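Side-chain contacts in 4-hydroxy-tetrahydrodipicolinate synthase (Methylacidiphilum fumariolicum SolV, PDB 6T3T), which probably condenses pyruvate with aspartate semialdehyde to give 4-hydroxy-tetrahydrodipicolinate, a step of lysine biosynthesis, and works as a homotetramer: residues 10-15 with 49-54; 25-30 with 207-212; 40-45 with 57-62; 252-257 with 263-268. All coordinates share one frame; numbering follows the deposited sequence.

Interaction 1. Residues 10-15 with 49-54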
# COMPACT_ATOMS: atom_id res chain seq x y z
N ILE A 10 26.79 -12.12 -5.08
CA ILE A 10 27.98 -11.31 -5.26
C ILE A 10 27.71 -10.16 -6.21
O ILE A 10 26.93 -10.29 -7.18
CB ILE A 10 29.15 -12.17 -5.78
CG1 ILE A 10 28.74 -12.92 -7.06
CG2 ILE A 10 29.61 -13.11 -4.73
CD1 ILE A 10 29.93 -13.27 -7.90
N ILE A 11 28.38 -9.03 -5.95
CA ILE A 11 28.47 -7.96 -6.95
C ILE A 11 29.17 -8.50 -8.22
O ILE A 11 29.90 -9.48 -8.18
CB ILE A 11 29.25 -6.76 -6.38
CG1 ILE A 11 30.64 -7.20 -5.93
CG2 ILE A 11 28.53 -6.14 -5.18
CD1 ILE A 11 31.68 -6.07 -5.93
N SER A 12 28.96 -7.81 -9.34
CA SER A 12 29.76 -8.05 -10.53
C SER A 12 30.81 -6.95 -10.53
O SER A 12 30.48 -5.78 -10.79
CB SER A 12 28.93 -7.98 -11.82
OG SER A 12 28.03 -9.06 -11.91
N PRO A 13 32.07 -7.24 -10.18
CA PRO A 13 33.06 -6.16 -10.11
C PRO A 13 33.41 -5.67 -11.51
O PRO A 13 33.58 -6.47 -12.43
CB PRO A 13 34.26 -6.80 -9.40
CG PRO A 13 34.09 -8.26 -9.56
CD PRO A 13 32.59 -8.50 -9.63
N PHE A 14 33.39 -4.35 -11.68
CA PHE A 14 33.73 -3.73 -12.95
C PHE A 14 34.99 -2.89 -12.81
O PHE A 14 35.16 -2.17 -11.82
CB PHE A 14 32.60 -2.81 -13.44
CG PHE A 14 31.32 -3.51 -13.70
CD1 PHE A 14 31.30 -4.75 -14.32
CD2 PHE A 14 30.11 -2.92 -13.33
CE1 PHE A 14 30.09 -5.37 -14.58
CE2 PHE A 14 28.91 -3.55 -13.58
CZ PHE A 14 28.90 -4.78 -14.20
N HIS A 15 35.79 -2.88 -13.87
CA HIS A 15 36.95 -2.02 -13.96
C HIS A 15 37.10 -1.58 -15.40
O HIS A 15 37.36 -2.42 -16.28
CB HIS A 15 38.20 -2.75 -13.47
CG HIS A 15 39.44 -1.91 -13.50
ND1 HIS A 15 39.59 -0.78 -12.73
CD2 HIS A 15 40.59 -2.06 -14.19
CE1 HIS A 15 40.78 -0.26 -12.96
NE2 HIS A 15 41.41 -1.01 -13.84
N PRO A 49 20.64 -6.73 -15.08
CA PRO A 49 20.03 -5.97 -16.20
C PRO A 49 21.02 -5.29 -17.12
O PRO A 49 20.70 -5.07 -18.30
CB PRO A 49 19.15 -4.93 -15.48
CG PRO A 49 18.81 -5.55 -14.18
CD PRO A 49 20.07 -6.32 -13.78
N THR A 50 22.20 -4.88 -16.63
CA THR A 50 23.11 -4.08 -17.44
C THR A 50 24.32 -4.86 -17.92
O THR A 50 25.24 -4.25 -18.46
CB THR A 50 23.56 -2.83 -16.68
OG1 THR A 50 24.20 -3.19 -15.45
CG2 THR A 50 22.37 -1.94 -16.38
N LEU A 51 24.36 -6.17 -17.71
CA LEU A 51 25.36 -7.03 -18.35
C LEU A 51 24.88 -7.42 -19.74
O LEU A 51 23.69 -7.69 -19.93
CB LEU A 51 25.61 -8.30 -17.53
CG LEU A 51 25.82 -8.24 -16.03
CD1 LEU A 51 25.82 -9.65 -15.49
CD2 LEU A 51 27.12 -7.54 -15.68
N SER A 52 25.80 -7.47 -20.70
CA SER A 52 25.46 -8.09 -21.98
C SER A 52 25.25 -9.59 -21.78
O SER A 52 25.61 -10.17 -20.75
CB SER A 52 26.56 -7.86 -23.00
OG SER A 52 27.68 -8.66 -22.66
N TYR A 53 24.69 -10.25 -22.80
CA TYR A 53 24.48 -11.70 -22.68
C TYR A 53 25.80 -12.42 -22.41
O TYR A 53 25.90 -13.29 -21.53
CB TYR A 53 23.81 -12.22 -23.96
CG TYR A 53 23.69 -13.73 -24.00
CD1 TYR A 53 22.59 -14.37 -23.45
CD2 TYR A 53 24.70 -14.52 -24.54
CE1 TYR A 53 22.50 -15.74 -23.45
CE2 TYR A 53 24.62 -15.89 -24.55
CZ TYR A 53 23.51 -16.50 -24.00
OH TYR A 53 23.40 -17.87 -24.00
N GLU A 54 26.81 -12.10 -23.19
CA GLU A 54 28.14 -12.70 -23.08
C GLU A 54 28.87 -12.27 -21.81
O GLU A 54 29.61 -13.07 -21.23
CB GLU A 54 28.76 -12.46 -24.44
CG GLU A 54 27.45 -13.07 -25.02
CD GLU A 54 26.87 -12.71 -26.35
OE1 GLU A 54 26.59 -11.47 -26.40
OE2 GLU A 54 26.51 -13.62 -27.18
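F14 and L51 make the main apolar contact between 10-15 and 49-54. The methyl CD2 of L51 comes to the outer edge of the phenyl ring, near its plane, 3.6 Å from F14 CZ and 3.8 Å from F14 CE1. L51 reaches it although its CB does not head that way: CG stands anti to the carbonyl carbon (chi1 -47°), and the branch beyond closes the gap. The same methyl lies 4.2 Å from S12 OG, a loose contact in which the serine is merely covered. The fork of a leucine suits this place because CD2 meets F14 and S12 while the other branch, CD1, packs on L59 of helix 53-67.

The polar contacts run within a segment or to the outside. S12 OG is bonded to G46 O, so the buried hydroxyl is satisfied beside the leucine, and a serine is small enough to fit there. The backbone O of S12 covers one face of the F14 ring, 3.6 Å above its centre. On the opposite face the guanidinium of R268 makes a cation-pi contact, and R268 NH1 also bonds T50 O. One residue past L51, S52 occupies the N-cap of helix 53-67, its OG bonded to E55 N.

The loops after the first and second strands of a TIM barrel meet here, at the C-terminal ends of the strands, where this fold carries its active site; the S12 side chain is about 8 Å from that of T45, a predicted pyruvate-binding residue.

Interaction 2. Residues 25-30 with 207-212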
# COMPACT_ATOMS: atom_id res chain seq x y z
N GLU A 25 38.17 -12.65 -8.39
CA GLU A 25 38.93 -13.70 -7.74
C GLU A 25 39.13 -13.39 -6.26
O GLU A 25 38.98 -14.26 -5.40
CB GLU A 25 40.27 -13.90 -8.44
CG GLU A 25 40.15 -14.39 -9.86
CD GLU A 25 41.44 -14.22 -10.69
OE1 GLU A 25 42.48 -13.79 -10.13
OE2 GLU A 25 41.40 -14.51 -11.90
N ARG A 26 39.53 -12.16 -5.95
CA ARG A 26 39.78 -11.86 -4.54
C ARG A 26 38.50 -11.99 -3.73
O ARG A 26 38.52 -12.51 -2.61
CB ARG A 26 40.40 -10.47 -4.33
CG ARG A 26 41.00 -10.39 -2.90
CD ARG A 26 41.91 -9.19 -2.59
NE ARG A 26 43.14 -9.13 -3.40
CZ ARG A 26 44.16 -10.00 -3.32
NH1 ARG A 26 44.11 -11.04 -2.49
NH2 ARG A 26 45.23 -9.83 -4.09
N LEU A 27 37.38 -11.49 -4.26
CA LEU A 27 36.12 -11.56 -3.54
C LEU A 27 35.68 -13.00 -3.33
O LEU A 27 35.22 -13.38 -2.24
CB LEU A 27 35.06 -10.73 -4.27
CG LEU A 27 33.60 -10.65 -3.81
CD1 LEU A 27 33.32 -9.57 -2.74
CD2 LEU A 27 32.74 -10.41 -5.04
N LEU A 28 35.83 -13.83 -4.38
CA LEU A 28 35.42 -15.23 -4.27
C LEU A 28 36.26 -15.97 -3.24
O LEU A 28 35.74 -16.75 -2.44
CB LEU A 28 35.49 -15.88 -5.65
CG LEU A 28 34.34 -15.44 -6.55
CD1 LEU A 28 34.49 -15.95 -7.99
CD2 LEU A 28 33.05 -15.93 -5.94
N GLU A 29 37.58 -15.74 -3.23
CA GLU A 29 38.43 -16.38 -2.24
C GLU A 29 38.06 -15.95 -0.82
O GLU A 29 38.08 -16.76 0.10
CB GLU A 29 39.90 -16.08 -2.52
CG GLU A 29 40.41 -16.67 -3.84
CD GLU A 29 40.39 -18.22 -3.88
OE1 GLU A 29 40.30 -18.88 -2.81
OE2 GLU A 29 40.50 -18.77 -5.00
N HIS A 30 37.77 -14.66 -0.62
CA HIS A 30 37.38 -14.21 0.71
C HIS A 30 36.10 -14.91 1.16
O HIS A 30 35.96 -15.24 2.35
CB HIS A 30 37.22 -12.67 0.72
CG HIS A 30 37.17 -12.07 2.10
ND1 HIS A 30 38.16 -12.26 3.04
CD2 HIS A 30 36.24 -11.28 2.69
CE1 HIS A 30 37.84 -11.62 4.16
NE2 HIS A 30 36.67 -11.03 3.98
N ALA A 207 24.77 -8.73 2.69
CA ALA A 207 25.75 -8.27 3.68
C ALA A 207 26.98 -9.16 3.70
O ALA A 207 28.08 -8.68 4.01
CB ALA A 207 25.14 -8.24 5.08
N SER A 208 26.82 -10.46 3.37
CA SER A 208 27.93 -11.40 3.41
C SER A 208 29.03 -11.07 2.41
O SER A 208 30.12 -11.64 2.53
CB SER A 208 27.41 -12.82 3.15
OG SER A 208 26.74 -12.92 1.90
N ASN A 209 28.76 -10.18 1.44
CA ASN A 209 29.79 -9.64 0.56
C ASN A 209 30.88 -8.95 1.36
O ASN A 209 32.07 -8.98 0.98
CB ASN A 209 29.19 -8.62 -0.40
CG ASN A 209 28.60 -9.24 -1.63
OD1 ASN A 209 29.33 -9.71 -2.52
ND2 ASN A 209 27.27 -9.24 -1.71
N LEU A 210 30.48 -8.28 2.43
CA LEU A 210 31.35 -7.50 3.28
C LEU A 210 31.81 -8.27 4.49
O LEU A 210 33.00 -8.26 4.82
CB LEU A 210 30.62 -6.23 3.74
CG LEU A 210 30.33 -5.14 2.71
CD1 LEU A 210 29.29 -4.18 3.28
CD2 LEU A 210 31.63 -4.37 2.30
N PHE A 211 30.88 -8.99 5.14
CA PHE A 211 31.13 -9.68 6.40
C PHE A 211 30.66 -11.13 6.27
O PHE A 211 29.67 -11.53 6.90
CB PHE A 211 30.45 -8.96 7.56
CG PHE A 211 30.91 -7.55 7.74
CD1 PHE A 211 32.15 -7.28 8.31
CD2 PHE A 211 30.12 -6.48 7.32
CE1 PHE A 211 32.60 -5.97 8.48
CE2 PHE A 211 30.57 -5.15 7.46
CZ PHE A 211 31.82 -4.90 8.06
N PRO A 212 31.35 -11.93 5.45
CA PRO A 212 30.92 -13.33 5.25
C PRO A 212 30.91 -14.17 6.52
O PRO A 212 29.93 -14.87 6.78
CB PRO A 212 31.95 -13.86 4.23
CG PRO A 212 33.14 -12.98 4.38
CD PRO A 212 32.57 -11.61 4.68
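H30 and L27 both carry CG opposite the backbone N (chi1 -165° and 176°), which swings their side chains off helix 21-32 to meet P212 and N209. The imidazole of H30 approaches the P212 ring obliquely, with H30 CD2 3.9 Å and H30 NE2 4.1 Å from P212 CG; the two side chains run at about a right angle. One turn back, L27 CD1 rests equally near two oxygens of one residue, 4.0 Å from N209 O and 4.0 Å from N209 OD1. This is a carbon-to-oxygen contact without bonding, and N209 OD1 is buried with no polar partner in the model. The amide is held by its other end, as N209 ND2 bonds both A9 O and V206 O.

Proline suits position 212, since it begins helix 212-223 just past F211 at the N-cap, and its lack of an N-H costs the helix no bond in the first turn. With an alanine here, the H30 imidazole would probably lose the ring carbons CG and CD it rests against and be freer to turn. Upstream the chain coils tightly, A207 O accepting from L210 N at 2.9 Å and from F211 N as well.

The contact thus joins the first barrel helix, 21-32, to the turn after the last strand, 202-205; L28 faces helix 53-67 on one side, while L210 and F211 lean on helices 251-259 and 276-295.

Interaction 3. Residues 40-45 with 57-62. With SO4 (sulfate ion), chain E.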
# COMPACT_ATOMS: atom_id res chain seq x y z
N VAL A 40 25.80 -16.91 -5.41
CA VAL A 40 24.81 -16.60 -6.43
C VAL A 40 25.38 -15.51 -7.33
O VAL A 40 25.30 -14.32 -7.00
CB VAL A 40 23.49 -16.14 -5.81
CG1 VAL A 40 22.56 -15.66 -6.90
CG2 VAL A 40 22.87 -17.25 -5.02
N PRO A 41 26.00 -15.86 -8.45
CA PRO A 41 26.50 -14.83 -9.36
C PRO A 41 25.38 -14.31 -10.24
O PRO A 41 24.40 -15.01 -10.51
CB PRO A 41 27.55 -15.57 -10.19
CG PRO A 41 27.01 -16.99 -10.25
CD PRO A 41 26.20 -17.22 -8.98
N VAL A 42 25.54 -13.05 -10.67
CA VAL A 42 24.70 -12.35 -11.64
C VAL A 42 23.21 -12.41 -11.32
O VAL A 42 22.38 -12.68 -12.21
CB VAL A 42 24.99 -12.84 -13.08
CG1 VAL A 42 26.46 -12.69 -13.38
CG2 VAL A 42 24.55 -14.29 -13.34
N GLY A 43 22.86 -12.09 -10.08
CA GLY A 43 21.50 -11.73 -9.71
C GLY A 43 21.34 -10.23 -9.74
O GLY A 43 22.06 -9.53 -10.44
N THR A 44 20.39 -9.72 -8.92
CA THR A 44 20.20 -8.26 -8.81
C THR A 44 21.46 -7.59 -8.29
O THR A 44 21.89 -6.54 -8.79
CB THR A 44 19.05 -7.92 -7.85
OG1 THR A 44 18.00 -8.89 -7.94
CG2 THR A 44 18.50 -6.57 -8.15
N THR A 45 22.04 -8.17 -7.24
CA THR A 45 23.24 -7.61 -6.65
C THR A 45 24.38 -7.57 -7.67
O THR A 45 25.22 -6.67 -7.61
CB THR A 45 23.61 -8.40 -5.38
OG1 THR A 45 22.42 -8.59 -4.58
CG2 THR A 45 24.64 -7.61 -4.52
N ILE A 57 27.18 -14.65 -19.36
CA ILE A 57 27.74 -15.99 -19.45
C ILE A 57 29.14 -16.01 -18.85
O ILE A 57 29.49 -16.94 -18.12
CB ILE A 57 27.74 -16.47 -20.92
CG1 ILE A 57 26.32 -16.48 -21.47
CG2 ILE A 57 28.36 -17.85 -21.03
CD1 ILE A 57 25.33 -17.12 -20.55
N GLU A 58 29.94 -14.98 -19.12
CA GLU A 58 31.33 -14.96 -18.66
C GLU A 58 31.45 -14.85 -17.14
O GLU A 58 32.34 -15.46 -16.54
CB GLU A 58 32.09 -13.81 -19.31
CG GLU A 58 33.59 -13.86 -19.06
CD GLU A 58 34.24 -15.11 -19.66
OE1 GLU A 58 33.68 -15.72 -20.61
OE2 GLU A 58 35.33 -15.49 -19.19
N LEU A 59 30.59 -14.07 -16.49
CA LEU A 59 30.66 -13.97 -15.03
C LEU A 59 30.34 -15.32 -14.40
O LEU A 59 31.02 -15.74 -13.45
CB LEU A 59 29.69 -12.91 -14.52
CG LEU A 59 30.24 -11.48 -14.34
CD1 LEU A 59 29.12 -10.47 -14.46
CD2 LEU A 59 30.98 -11.31 -12.99
N VAL A 60 29.37 -16.04 -14.96
CA VAL A 60 29.05 -17.35 -14.41
C VAL A 60 30.19 -18.33 -14.65
O VAL A 60 30.56 -19.10 -13.75
CB VAL A 60 27.73 -17.87 -15.01
CG1 VAL A 60 27.46 -19.32 -14.52
CG2 VAL A 60 26.63 -16.94 -14.62
N ARG A 61 30.80 -18.27 -15.83
CA ARG A 61 31.92 -19.15 -16.13
C ARG A 61 33.11 -18.85 -15.24
O ARG A 61 33.76 -19.78 -14.72
CB ARG A 61 32.31 -19.05 -17.60
CG ARG A 61 33.20 -20.19 -18.07
CD ARG A 61 33.09 -20.33 -19.57
NE ARG A 61 32.87 -19.02 -20.15
CZ ARG A 61 32.07 -18.78 -21.19
NH1 ARG A 61 31.37 -19.77 -21.75
NH2 ARG A 61 31.94 -17.53 -21.64
N LEU A 62 33.45 -17.57 -15.08
CA LEU A 62 34.58 -17.19 -14.23
C LEU A 62 34.37 -17.65 -12.81
O LEU A 62 35.30 -18.15 -12.17
CB LEU A 62 34.77 -15.68 -14.24
CG LEU A 62 35.45 -15.13 -15.47
CD1 LEU A 62 35.15 -13.63 -15.54
CD2 LEU A 62 36.94 -15.42 -15.40
S SO4 E . 20.05 -11.11 -5.92
O1 SO4 E . 21.36 -10.50 -6.20
O2 SO4 E . 20.11 -12.56 -5.89
O3 SO4 E . 19.13 -10.80 -7.01
O4 SO4 E . 19.60 -10.61 -4.63
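V42 and V60 meet in a beta-alpha unit of the TIM barrel, where the chain leaving the second strand, 38-40, folds against the helix that follows, 53-67. The two valines run at about a right angle, with V42 CG2 3.6 Å from V60 CG2. The V42 and L59 side chains cross at a slant, V42 CG1 lying 3.4 Å from L59 CB, tighter than usual van der Waals contact, and 3.6 Å from L59 CD1. One methyl thus faces each of two successive helix residues, a division of work that a beta-branched side chain does well. The backbone of V42 has left-handed helical angles (phi 51°, psi 50°), uncommon for valine, and its CB points at the helix. P41 adds a looser touch, its CG 4.4 Å from V60 CG2.

On another side of the helix, R61 NH2 makes a salt bridge of 2.7 Å with E58 OE1, the carboxylate lying near the guanidinium plane.

Beyond V42 the chain turns to the predicted pyruvate site. It holds a sulfate, probably from the crystallisation liquor, in a position consistent with that of a substrate carboxylate. A side chain on G43 would run into sulfate O2. T44 OG1 bonds Y107 OH of the second subunit, a pair predicted to relay protons. T44 N donates to sulfate O3 over 2.5 Å, while sulfate O1 takes two bonds from T45: 2.7 Å from T45 OG1, and 2.6 Å from T45 N with an N-H...O angle of 166°.

Interaction 4. Residues 252-257 with 263-268; sequences PVKTAL and TDLELR
The flat peptide group of E266 receives K254 at its oxygen: K254 NZ stands 2.9 Å from E266 O with a C=O...N angle of 168°, nearly in line with the carbonyl bond and so over neither face. The E266 carboxylate itself turns elsewhere, to G17 N. K254 NZ has further partners in the E47 carboxylate, a salt bridge, and S12 O, so the buried ammonium is well satisfied.

The lysine gets there by running straight from the helix and then bending at chi3 (-90°). Its aliphatic part is covered on the way: K254 CD lies 3.7 Å from L267 CD2, the two side chains running antiparallel alongside one another, and K254 CG is 4.1 Å from L265 CD1. A long, flexible residue with a charged end suits this double task. Cut back to an alanine, this position would probably leave the E47 carboxylate without its salt-bridge partner and E266 O without its donor.

Helix 251-259, which follows the (beta/alpha)8 barrel, is here overlaid by the chain that returns along it toward helix 276-295. L265 is the centre of an inverse gamma turn, closed by a weak bond of 2.7 Å from E266 N to D264 O. L265 CD2 comes 3.6 Å from T255 OG1, a hydroxyl already bonded to V251 O inside the helix. Near the start of the returning chain, the T263 methyl CG2 packs 3.7 Å from L257 CB and 4.0 Å from K254 O.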
# COMPACT_ATOMS: atom_id res chain seq x y z
N PRO A 252 24.65 0.56 -2.37
CA PRO A 252 25.35 0.62 -1.07
C PRO A 252 26.42 -0.46 -0.91
O PRO A 252 27.54 -0.14 -0.50
CB PRO A 252 24.22 0.48 -0.04
CG PRO A 252 22.99 0.91 -0.76
CD PRO A 252 23.19 0.38 -2.17
N VAL A 253 26.11 -1.72 -1.21
CA VAL A 253 27.12 -2.76 -0.98
C VAL A 253 28.31 -2.57 -1.92
O VAL A 253 29.46 -2.76 -1.52
CB VAL A 253 26.53 -4.18 -1.09
CG1 VAL A 253 26.20 -4.59 -2.54
CG2 VAL A 253 27.49 -5.16 -0.47
N LYS A 254 28.08 -2.14 -3.16
CA LYS A 254 29.24 -1.92 -4.01
C LYS A 254 30.01 -0.67 -3.56
O LYS A 254 31.24 -0.65 -3.63
CB LYS A 254 28.84 -1.82 -5.49
CG LYS A 254 30.03 -1.60 -6.43
CD LYS A 254 29.65 -1.63 -7.90
CE LYS A 254 29.72 -3.02 -8.48
NZ LYS A 254 29.66 -2.91 -9.98
N THR A 255 29.30 0.36 -3.10
CA THR A 255 29.96 1.52 -2.50
C THR A 255 30.79 1.14 -1.28
O THR A 255 31.90 1.66 -1.08
CB THR A 255 28.91 2.58 -2.13
OG1 THR A 255 28.26 3.03 -3.33
CG2 THR A 255 29.57 3.76 -1.45
N ALA A 256 30.26 0.26 -0.44
CA ALA A 256 31.01 -0.16 0.74
C ALA A 256 32.28 -0.91 0.35
O ALA A 256 33.36 -0.60 0.84
CB ALA A 256 30.12 -1.04 1.64
N LEU A 257 32.17 -1.86 -0.59
CA LEU A 257 33.34 -2.62 -1.01
C LEU A 257 34.38 -1.71 -1.66
O LEU A 257 35.59 -1.92 -1.48
CB LEU A 257 32.95 -3.76 -1.96
CG LEU A 257 32.22 -4.94 -1.30
CD1 LEU A 257 31.44 -5.70 -2.34
CD2 LEU A 257 33.19 -5.89 -0.48
N THR A 263 36.86 -3.08 -4.85
CA THR A 263 36.34 -3.02 -6.21
C THR A 263 36.31 -1.55 -6.60
O THR A 263 36.48 -0.67 -5.75
CB THR A 263 34.97 -3.71 -6.30
OG1 THR A 263 34.55 -3.79 -7.67
CG2 THR A 263 33.92 -2.95 -5.48
N ASP A 264 36.19 -1.29 -7.90
CA ASP A 264 35.91 0.06 -8.37
C ASP A 264 34.45 0.41 -8.13
O ASP A 264 33.55 -0.41 -8.35
CB ASP A 264 36.21 0.21 -9.86
CG ASP A 264 37.66 0.10 -10.16
OD1 ASP A 264 38.45 -0.09 -9.21
OD2 ASP A 264 38.02 0.23 -11.35
N LEU A 265 34.20 1.65 -7.71
CA LEU A 265 32.82 2.12 -7.64
C LEU A 265 32.41 2.49 -9.07
O LEU A 265 32.40 3.65 -9.47
CB LEU A 265 32.65 3.27 -6.67
CG LEU A 265 31.19 3.73 -6.57
CD1 LEU A 265 30.25 2.53 -6.65
CD2 LEU A 265 30.98 4.46 -5.28
N GLU A 266 32.21 1.45 -9.86
CA GLU A 266 31.69 1.56 -11.22
C GLU A 266 30.30 0.94 -11.23
O GLU A 266 30.16 -0.27 -11.02
CB GLU A 266 32.59 0.87 -12.22
CG GLU A 266 32.73 1.61 -13.51
CD GLU A 266 33.79 1.01 -14.39
OE1 GLU A 266 34.92 1.51 -14.33
OE2 GLU A 266 33.49 0.08 -15.17
N LEU A 267 29.29 1.76 -11.45
CA LEU A 267 27.92 1.31 -11.60
C LEU A 267 27.46 1.58 -13.03
O LEU A 267 27.81 2.62 -13.61
CB LEU A 267 27.01 2.01 -10.59
CG LEU A 267 27.35 1.70 -9.15
CD1 LEU A 267 26.94 2.85 -8.21
CD2 LEU A 267 26.66 0.42 -8.75
N ARG A 268 26.68 0.68 -13.57
CA ARG A 268 26.12 0.89 -14.90
C ARG A 268 24.74 1.52 -14.80
O ARG A 268 23.89 1.05 -14.04
CB ARG A 268 26.06 -0.44 -15.65
CG ARG A 268 27.46 -0.96 -15.96
CD ARG A 268 27.46 -2.37 -16.59
NE ARG A 268 28.80 -2.66 -17.10
CZ ARG A 268 29.09 -3.65 -17.94
NH1 ARG A 268 28.15 -4.48 -18.40
NH2 ARG A 268 30.35 -3.80 -18.33

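From the N terminus, 10-15 opens interaction 1 just after the first strand, 25-30 opens interaction 2 on the first helix, and 40-45 opens interaction 3 after the second strand. Interaction 1 closes first, at 49-54, and so crosses both of the others; interaction 3 closes at 57-62, a short loop nested within the long one that interaction 2 completes only at 207-212, where the turn after the last strand comes beside the first helix. Interaction 4 follows in series, a local closure on helix 251-259. That helix touches all the others: V253 meets T45, N209 and I11, while L257 packs on L210 and I11.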